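Local coordinates for protein heat shock protease HtrA (Thermotoga maritima, PDB 1L1J) that probably cleaves proteins as an ATP-independent serine endopeptidase of the heat-shock response, this chain being its trypsin-like protease domain, at residues V84-I97 and V107-Y119. Sequence-based numbering, arbitrary orientation.
Sequences VTMLDGSKYDAEYI and VIKIKASDKKFPY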
loop_
_atom_site.group_PDB
_atom_site.type_symbol
_atom_site.label_atom_id
_atom_site.label_comp_id
_atom_site.label_asym_id
_atom_site.label_seq_id
_atom_site.Cartn_x
_atom_site.Cartn_y
_atom_site.Cartn_z
ATOM N N VAL A 84 -6.033 -10.805 -5.851
ATOM C CA VAL A 84 -6.516 -9.762 -4.956
ATOM C C VAL A 84 -7.585 -10.292 -4.010
ATOM O O VAL A 84 -8.594 -10.843 -4.449
ATOM C CB VAL A 84 -7.092 -8.568 -5.750
ATOM C CG1 VAL A 84 -8.011 -7.730 -4.864
ATOM C CG2 VAL A 84 -5.955 -7.710 -6.259
ATOM N N THR A 85 -7.366 -10.121 -2.711
ATOM C CA THR A 85 -8.333 -10.589 -1.724
ATOM C C THR A 85 -8.953 -9.388 -0.981
ATOM O O THR A 85 -8.250 -8.439 -0.623
ATOM C CB THR A 85 -7.661 -11.561 -0.718
ATOM O OG1 THR A 85 -6.882 -12.534 -1.432
ATOM C CG2 THR A 85 -8.717 -12.277 0.113
ATOM N N MET A 86 -10.265 -9.428 -0.758
ATOM C CA MET A 86 -10.955 -8.332 -0.085
ATOM C C MET A 86 -11.427 -8.630 1.336
ATOM O O MET A 86 -11.429 -9.777 1.789
ATOM C CB MET A 86 -12.158 -7.872 -0.915
ATOM C CG MET A 86 -11.869 -6.748 -1.900
ATOM S SD MET A 86 -13.371 -6.193 -2.748
ATOM C CE MET A 86 -14.080 -4.983 -1.603
ATOM N N LEU A 87 -11.838 -7.574 2.030
ATOM C CA LEU A 87 -12.301 -7.697 3.398
ATOM C C LEU A 87 -13.544 -8.552 3.527
ATOM O O LEU A 87 -13.687 -9.273 4.516
ATOM C CB LEU A 87 -12.579 -6.318 4.009
ATOM C CG LEU A 87 -11.615 -5.824 5.091
ATOM C CD1 LEU A 87 -12.223 -4.607 5.757
ATOM C CD2 LEU A 87 -11.360 -6.911 6.125
ATOM N N ASP A 88 -14.450 -8.476 2.550
ATOM C CA ASP A 88 -15.673 -9.274 2.634
ATOM C C ASP A 88 -15.348 -10.758 2.451
ATOM O O ASP A 88 -16.174 -11.621 2.733
ATOM C CB ASP A 88 -16.731 -8.813 1.607
ATOM C CG ASP A 88 -16.305 -9.049 0.162
ATOM O OD1 ASP A 88 -15.443 -9.933 -0.064
ATOM O OD2 ASP A 88 -16.851 -8.364 -0.744
ATOM N N GLY A 89 -14.129 -11.042 1.996
ATOM C CA GLY A 89 -13.699 -12.416 1.798
ATOM C C GLY A 89 -13.509 -12.797 0.342
ATOM O O GLY A 89 -12.681 -13.645 0.020
ATOM N N SER A 90 -14.272 -12.149 -0.536
ATOM C CA SER A 90 -14.227 -12.405 -1.978
ATOM C C SER A 90 -12.833 -12.279 -2.601
ATOM O O SER A 90 -12.065 -11.395 -2.228
ATOM C CB SER A 90 -15.206 -11.460 -2.700
ATOM O OG SER A 90 -14.856 -10.094 -2.530
ATOM N N LYS A 91 -12.515 -13.156 -3.552
ATOM C CA LYS A 91 -11.211 -13.123 -4.216
ATOM C C LYS A 91 -11.342 -12.695 -5.682
ATOM O O LYS A 91 -12.411 -12.837 -6.284
ATOM C CB LYS A 91 -10.527 -14.494 -4.102
ATOM C CG LYS A 91 -10.412 -14.988 -2.660
ATOM C CD LYS A 91 -9.117 -15.752 -2.362
ATOM C CE LYS A 91 -9.116 -16.252 -0.898
ATOM N NZ LYS A 91 -7.913 -17.047 -0.463
ATOM N N TYR A 92 -10.271 -12.142 -6.245
ATOM C CA TYR A 92 -10.301 -11.679 -7.630
ATOM C C TYR A 92 -8.976 -11.808 -8.352
ATOM O O TYR A 92 -7.944 -12.151 -7.770
ATOM C CB TYR A 92 -10.709 -10.206 -7.712
ATOM C CG TYR A 92 -11.995 -9.864 -7.016
ATOM C CD1 TYR A 92 -12.081 -9.888 -5.630
ATOM C CD2 TYR A 92 -13.139 -9.540 -7.746
ATOM C CE1 TYR A 92 -13.271 -9.602 -4.982
ATOM C CE2 TYR A 92 -14.342 -9.248 -7.107
ATOM C CZ TYR A 92 -14.400 -9.285 -5.722
ATOM O OH TYR A 92 -15.586 -9.030 -5.072
ATOM N N ASP A 93 -9.029 -11.507 -9.641
ATOM C CA ASP A 93 -7.860 -11.535 -10.498
ATOM C C ASP A 93 -7.715 -10.131 -11.030
ATOM O O ASP A 93 -8.652 -9.575 -11.599
ATOM C CB ASP A 93 -8.053 -12.521 -11.648
ATOM C CG ASP A 93 -7.691 -13.944 -11.260
ATOM O OD1 ASP A 93 -6.486 -14.296 -11.320
ATOM O OD2 ASP A 93 -8.614 -14.704 -10.882
ATOM N N ALA A 94 -6.537 -9.559 -10.824
ATOM C CA ALA A 94 -6.264 -8.205 -11.261
ATOM C C ALA A 94 -5.448 -8.171 -12.535
ATOM O O ALA A 94 -4.637 -9.067 -12.803
ATOM C CB ALA A 94 -5.525 -7.465 -10.173
ATOM N N GLU A 95 -5.651 -7.113 -13.307
ATOM C CA GLU A 95 -4.920 -6.950 -14.550
ATOM C C GLU A 95 -3.943 -5.794 -14.423
ATOM O O GLU A 95 -4.354 -4.660 -14.196
ATOM C CB GLU A 95 -5.886 -6.666 -15.690
ATOM C CG GLU A 95 -5.298 -6.941 -17.048
ATOM C CD GLU A 95 -6.231 -6.535 -18.153
ATOM O OE1 GLU A 95 -6.097 -7.091 -19.266
ATOM O OE2 GLU A 95 -7.091 -5.657 -17.902
ATOM N N TYR A 96 -2.655 -6.077 -14.577
ATOM C CA TYR A 96 -1.639 -5.039 -14.468
ATOM C C TYR A 96 -1.811 -3.900 -15.483
ATOM O O TYR A 96 -1.261 -3.952 -16.586
ATOM C CB TYR A 96 -0.254 -5.645 -14.631
ATOM C CG TYR A 96 0.846 -4.624 -14.508
ATOM C CD1 TYR A 96 1.383 -4.293 -13.264
ATOM C CD2 TYR A 96 1.348 -3.976 -15.637
ATOM C CE1 TYR A 96 2.403 -3.338 -13.153
ATOM C CE2 TYR A 96 2.363 -3.023 -15.535
ATOM C CZ TYR A 96 2.888 -2.709 -14.294
ATOM O OH TYR A 96 3.899 -1.778 -14.209
ATOM N N ILE A 97 -2.564 -2.875 -15.092
ATOM C CA ILE A 97 -2.831 -1.698 -15.921
ATOM C C ILE A 97 -1.553 -0.958 -16.332
ATOM O O ILE A 97 -1.392 -0.555 -17.489
ATOM C CB ILE A 97 -3.708 -0.690 -15.158
ATOM C CG1 ILE A 97 -4.982 -1.370 -14.659
ATOM C CG2 ILE A 97 -4.008 0.506 -16.034
ATOM C CD1 ILE A 97 -5.875 -1.894 -15.754
ATOM N N VAL A 107 -0.850 0.503 -10.646
ATOM C CA VAL A 107 -2.298 0.378 -10.651
ATOM C C VAL A 107 -2.743 -0.993 -11.171
ATOM O O VAL A 107 -2.147 -1.567 -12.087
ATOM C CB VAL A 107 -2.954 1.498 -11.486
ATOM C CG1 VAL A 107 -2.527 1.384 -12.939
ATOM C CG2 VAL A 107 -4.467 1.430 -11.345
ATOM N N ILE A 108 -3.809 -1.501 -10.565
ATOM C CA ILE A 108 -4.351 -2.802 -10.885
ATOM C C ILE A 108 -5.850 -2.684 -11.147
ATOM O O ILE A 108 -6.454 -1.662 -10.825
ATOM C CB ILE A 108 -4.043 -3.755 -9.713
ATOM C CG1 ILE A 108 -2.983 -4.760 -10.153
ATOM C CG2 ILE A 108 -5.321 -4.385 -9.162
ATOM C CD1 ILE A 108 -1.676 -4.114 -10.539
ATOM N N LYS A 109 -6.445 -3.724 -11.733
ATOM C CA LYS A 109 -7.872 -3.704 -12.060
ATOM C C LYS A 109 -8.612 -5.032 -11.828
ATOM O O LYS A 109 -8.201 -6.099 -12.306
ATOM C CB LYS A 109 -8.049 -3.257 -13.517
ATOM C CG LYS A 109 -9.489 -3.150 -13.987
ATOM C CD LYS A 109 -10.253 -2.101 -13.206
ATOM C CE LYS A 109 -11.630 -1.870 -13.810
ATOM N NZ LYS A 109 -12.478 -3.103 -13.822
ATOM N N ILE A 110 -9.716 -4.937 -11.093
ATOM C CA ILE A 110 -10.551 -6.082 -10.760
ATOM C C ILE A 110 -11.929 -6.022 -11.433
ATOM O O ILE A 110 -12.629 -5.008 -11.383
ATOM C CB ILE A 110 -10.715 -6.193 -9.226
ATOM C CG1 ILE A 110 -9.707 -7.192 -8.681
ATOM C CG2 ILE A 110 -12.114 -6.621 -8.860
ATOM C CD1 ILE A 110 -8.300 -6.819 -8.962
ATOM N N LYS A 111 -12.309 -7.127 -12.059
ATOM C CA LYS A 111 -13.583 -7.227 -12.755
ATOM C C LYS A 111 -14.759 -7.024 -11.796
ATOM O O LYS A 111 -14.843 -7.679 -10.755
ATOM C CB LYS A 111 -13.684 -8.597 -13.434
ATOM C CG LYS A 111 -12.325 -9.225 -13.780
ATOM C CD LYS A 111 -12.488 -10.430 -14.711
ATOM C CE LYS A 111 -11.226 -11.293 -14.773
ATOM N NZ LYS A 111 -11.034 -12.109 -13.537
ATOM N N ALA A 112 -15.663 -6.115 -12.158
ATOM C CA ALA A 112 -16.842 -5.804 -11.345
ATOM C C ALA A 112 -18.144 -6.339 -11.976
ATOM O O ALA A 112 -19.027 -5.561 -12.354
ATOM C CB ALA A 112 -16.940 -4.282 -11.139
ATOM N N SER A 113 -18.251 -7.666 -12.060
ATOM C CA SER A 113 -19.404 -8.358 -12.651
ATOM C C SER A 113 -20.715 -7.571 -12.659
ATOM O O SER A 113 -21.254 -7.271 -13.731
ATOM C CB SER A 113 -19.631 -9.717 -11.961
ATOM O OG SER A 113 -20.003 -9.570 -10.599
ATOM N N ASP A 114 -21.230 -7.249 -11.473
ATOM C CA ASP A 114 -22.480 -6.493 -11.360
ATOM C C ASP A 114 -22.299 -5.176 -10.600
ATOM O O ASP A 114 -22.258 -4.097 -11.205
ATOM C CB ASP A 114 -23.577 -7.354 -10.692
ATOM C CG ASP A 114 -23.151 -7.923 -9.335
ATOM O OD1 ASP A 114 -22.176 -8.710 -9.289
ATOM O OD2 ASP A 114 -23.802 -7.586 -8.317
ATOM N N LYS A 115 -22.187 -5.264 -9.278
ATOM C CA LYS A 115 -22.012 -4.072 -8.465
ATOM C C LYS A 115 -20.586 -3.566 -8.489
ATOM O O LYS A 115 -19.639 -4.314 -8.757
ATOM C CB LYS A 115 -22.448 -4.324 -7.013
ATOM C CG LYS A 115 -23.954 -4.208 -6.798
ATOM C CD LYS A 115 -24.464 -2.832 -7.247
ATOM C CE LYS A 115 -25.991 -2.737 -7.201
ATOM N NZ LYS A 115 -26.500 -1.394 -7.637
ATOM N N LYS A 116 -20.453 -2.272 -8.227
ATOM C CA LYS A 116 -19.158 -1.637 -8.187
ATOM C C LYS A 116 -18.612 -1.826 -6.779
ATOM O O LYS A 116 -19.316 -2.322 -5.892
ATOM C CB LYS A 116 -19.299 -0.160 -8.546
ATOM C CG LYS A 116 -19.830 0.059 -9.968
ATOM C CD LYS A 116 -19.800 1.536 -10.389
ATOM C CE LYS A 116 -20.169 1.691 -11.861
ATOM N NZ LYS A 116 -20.010 3.088 -12.344
ATOM N N PHE A 117 -17.360 -1.434 -6.576
ATOM C CA PHE A 117 -16.697 -1.594 -5.287
ATOM C C PHE A 117 -16.614 -0.317 -4.464
ATOM O O PHE A 117 -16.924 0.778 -4.947
ATOM C CB PHE A 117 -15.276 -2.090 -5.519
ATOM C CG PHE A 117 -15.191 -3.319 -6.366
ATOM C CD1 PHE A 117 -15.500 -4.565 -5.840
ATOM C CD2 PHE A 117 -14.789 -3.232 -7.692
ATOM C CE1 PHE A 117 -15.406 -5.715 -6.625
ATOM C CE2 PHE A 117 -14.694 -4.376 -8.485
ATOM C CZ PHE A 117 -15.003 -5.620 -7.949
ATOM N N PRO A 118 -16.217 -0.449 -3.189
ATOM C CA PRO A 118 -16.074 0.710 -2.301
ATOM C C PRO A 118 -14.720 1.328 -2.648
ATOM O O PRO A 118 -13.802 0.619 -3.069
ATOM C CB PRO A 118 -16.095 0.085 -0.910
ATOM C CG PRO A 118 -15.474 -1.264 -1.144
ATOM C CD PRO A 118 -16.150 -1.705 -2.417
ATOM N N TYR A 119 -14.583 2.636 -2.480
ATOM C CA TYR A 119 -13.324 3.273 -2.833
ATOM C C TYR A 119 -12.953 4.443 -1.945
ATOM O O TYR A 119 -13.814 5.065 -1.316
ATOM C CB TYR A 119 -13.386 3.758 -4.276
ATOM C CG TYR A 119 -14.470 4.780 -4.480
ATOM C CD1 TYR A 119 -14.157 6.110 -4.752
ATOM C CD2 TYR A 119 -15.819 4.427 -4.354
ATOM C CE1 TYR A 119 -15.163 7.073 -4.897
ATOM C CE2 TYR A 119 -16.829 5.377 -4.492
ATOM C CZ TYR A 119 -16.495 6.699 -4.763
ATOM O OH TYR A 119 -17.487 7.644 -4.911
HETATM O O HOH W 1 -11.037 -10.207 -11.233
#
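The rings of F117 and Y92 meet in an offset T-shaped stack, the edge of F117 turned to the face of Y92 with the planes at 82° and the centroids 5.5 Å apart. F117 CE1 and CZ come nearest, CE1 3.7 Å from Y92 CE2. At the other end of the tyrosine, I110 crosses at about a right angle, its CG1 against CB and its CG2 against CD2. With CG anti to the carbonyl carbon (chi1 -54°), Y92 reaches back over its own hairpin, where its OH donates to S90 OG at 2.9 Å. S90 is held in turn by D88 OD1, which accepts from both S90 N and S90 OG and closes an Asx turn. Replacing Y92 by an alanine would probably leave the F117 edge without its aromatic face and S90 OG without this donor. M86, its chain bent at chi3, brings SD obliquely toward F117 in a Met-aromatic contact and sets CE tip to tip against P118, 4.0 Å from CD. Farther along, I110 CD1 packs on V84 CG2 at 3.7 Å, and E95 N donates to K109 O (2.9 Å). One water accepts from D93 N and K111 NZ, and more weakly from K111 N, bridging the two segments. I97 CD1 lies on K109 CB at 3.4 Å.

The contact brings together the two ends of the N-terminal antiparallel sheet, edge strand 91-93 and strand 105-109 beside edge strand 98-100, as in closing the barrel of the chymotrypsin-like fold. Strand 17-23 backs V84 and M86, I62 of strand 54-64 touches F117, and helix 73-76, with the predicted catalytic H74, packs on Y96 and I108.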